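PDB 4R82: oxidoreductase from Streptomyces globisporus, which uses NADH to reduce FAD, supplying freely diffusing FADH2 to the halogenase and monooxygenase of antibiotic C-1027 biosynthesis. Local coordinates for the interface of chains A and B. Numbering follows the deposited sequence. Chains: chain A/B, Oxidoreductase.

The interface of chains A and B. Residues chain A 13, 15, 25-26, 29; chain B 130-131, 158, 160.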
loop_
_atom_site.group_PDB
_atom_site.type_symbol
_atom_site.label_atom_id
_atom_site.label_comp_id
_atom_site.label_asym_id
_atom_site.label_seq_id
_atom_site.Cartn_x
_atom_site.Cartn_y
_atom_site.Cartn_z
ATOM N N GLU A 13 8.073 -16.029 14.414
ATOM C CA GLU A 13 6.758 -16.201 15.013
ATOM C C GLU A 13 5.828 -16.746 13.934
ATOM O O GLU A 13 5.670 -16.133 12.876
ATOM C CB GLU A 13 6.236 -14.855 15.539
ATOM C CG GLU A 13 4.762 -14.842 15.945
ATOM C CD GLU A 13 4.201 -13.435 16.120
ATOM O OE1 GLU A 13 4.993 -12.481 16.276
ATOM O OE2 GLU A 13 2.960 -13.285 16.104
ATOM N N VAL A 15 2.320 -17.281 12.351
ATOM C CA VAL A 15 1.056 -16.553 12.403
ATOM C C VAL A 15 -0.132 -17.439 12.022
ATOM O O VAL A 15 -0.139 -18.051 10.948
ATOM C CB VAL A 15 1.104 -15.326 11.464
ATOM C CG1 VAL A 15 -0.259 -14.640 11.379
ATOM C CG2 VAL A 15 2.178 -14.344 11.941
ATOM N N ARG A 25 -0.237 -8.057 13.531
ATOM C CA ARG A 25 1.221 -7.987 13.678
ATOM C C ARG A 25 1.906 -8.143 12.332
ATOM O O ARG A 25 2.821 -7.380 11.999
ATOM C CB ARG A 25 1.754 -9.057 14.622
ATOM C CG ARG A 25 1.466 -8.805 16.079
ATOM C CD ARG A 25 2.177 -9.833 16.941
ATOM N NE ARG A 25 1.793 -9.696 18.335
ATOM C CZ ARG A 25 1.479 -10.722 19.118
ATOM N NH1 ARG A 25 1.510 -11.956 18.636
ATOM N NH2 ARG A 25 1.137 -10.515 20.382
ATOM N N VAL A 26 1.485 -9.133 11.553
ATOM C CA VAL A 26 2.142 -9.348 10.258
ATOM C C VAL A 26 1.757 -8.282 9.228
ATOM O O VAL A 26 2.593 -7.885 8.404
ATOM C CB VAL A 26 1.971 -10.800 9.714
ATOM C CG1 VAL A 26 0.567 -11.029 9.208
ATOM C CG2 VAL A 26 2.987 -11.071 8.604
ATOM N N ASP A 29 4.059 -5.458 9.503
ATOM C CA ASP A 29 5.434 -5.655 9.048
ATOM C C ASP A 29 5.726 -4.962 7.710
ATOM O O ASP A 29 6.881 -4.688 7.404
ATOM C CB ASP A 29 5.795 -7.140 8.957
ATOM C CG ASP A 29 5.969 -7.780 10.307
ATOM O OD1 ASP A 29 6.420 -7.098 11.255
ATOM O OD2 ASP A 29 5.676 -8.984 10.410
ATOM N N VAL B 130 11.385 -9.687 6.544
ATOM C CA VAL B 130 10.665 -9.355 7.778
ATOM C C VAL B 130 9.543 -10.361 8.003
ATOM O O VAL B 130 9.235 -10.736 9.139
ATOM C CB VAL B 130 10.048 -7.948 7.722
ATOM C CG1 VAL B 130 9.471 -7.557 9.078
ATOM C CG2 VAL B 130 11.094 -6.924 7.312
ATOM N N ALA B 131 8.918 -10.775 6.906
ATOM C CA ALA B 131 7.813 -11.720 6.969
ATOM C C ALA B 131 7.601 -12.427 5.633
ATOM O O ALA B 131 7.957 -11.902 4.571
ATOM C CB ALA B 131 6.523 -10.998 7.402
ATOM N N ARG B 158 6.760 -14.449 10.744
ATOM C CA ARG B 158 7.371 -13.125 10.833
ATOM C C ARG B 158 8.557 -13.116 11.798
ATOM O O ARG B 158 8.661 -13.962 12.688
ATOM C CB ARG B 158 6.328 -12.075 11.238
ATOM C CG ARG B 158 5.689 -12.354 12.612
ATOM C CD ARG B 158 4.599 -11.335 12.970
ATOM N NE ARG B 158 5.120 -9.963 12.991
ATOM C CZ ARG B 158 5.534 -9.334 14.087
ATOM N NH1 ARG B 158 5.476 -9.936 15.274
ATOM N NH2 ARG B 158 6.007 -8.095 13.995
ATOM N N PRO B 160 10.026 -10.584 14.353
ATOM C CA PRO B 160 9.669 -9.325 15.028
ATOM C C PRO B 160 10.815 -8.315 15.112
ATOM O O PRO B 160 10.576 -7.110 14.995
ATOM C CB PRO B 160 9.241 -9.788 16.428
ATOM C CG PRO B 160 8.781 -11.201 16.229
ATOM C CD PRO B 160 9.706 -11.762 15.179
#
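The CG of B:Arg158 sits between its backbone N and carbonyl carbon (chi1 61°), and a bend at chi3 swings the guanidinium between A:Glu13 and A:Asp29. A:Glu13 places its CG opposite its own N (chi1 169°) and runs extended alongside the arginine, pointing the same way.

B:Arg158 grips A:Asp29 side-on in a salt bridge. B:Arg158 NE donates to A:Asp29 OD2 at 2.8 Å, and B:Arg158 NH2 donates to A:Asp29 OD1 at 2.9 Å, each on the syn side. The carboxylate and guanidinium planes are 9° apart, so this pair of bonds should fix the rotation of both groups. In a second salt bridge B:Arg158 NH1 donates to A:Glu13 OE1 at 2.8 Å, with that carboxylate almost perpendicular to the guanidinium.

The A:Arg25 side chain crosses B:Arg158 at about a right angle, its CB over one guanidinium face near the rim, 3.8 Å from B:Arg158 CZ. A:Arg25 NH1 donates to A:Glu13 OE2 at 3.2 Å, a salt bridge from above the carboxylate plane that may steady A:Glu13 from within chain A. The two arginines together probably offset the charges of the two carboxylates.

The backbones of A:Glu13 and B:Arg158 form an antiparallel bridge. A:Glu13 N donates to B:Arg158 O at 2.8 Å, and B:Arg158 N donates to A:Glu13 O. On the A:Asp29 side, A:Val26 CG2 packs on B:Ala131 CB at 3.7 Å, and B:Val130 CG1 touches A:Asp29 CB.

The patch joins strand 13-15, the end of helix 20-27 and the loop after it to the end of strand 146-158 and the start of strand 131-143 of the other subunit. Repeated by the two-fold axis, it likely anchors the N-terminal segments across the homodimer.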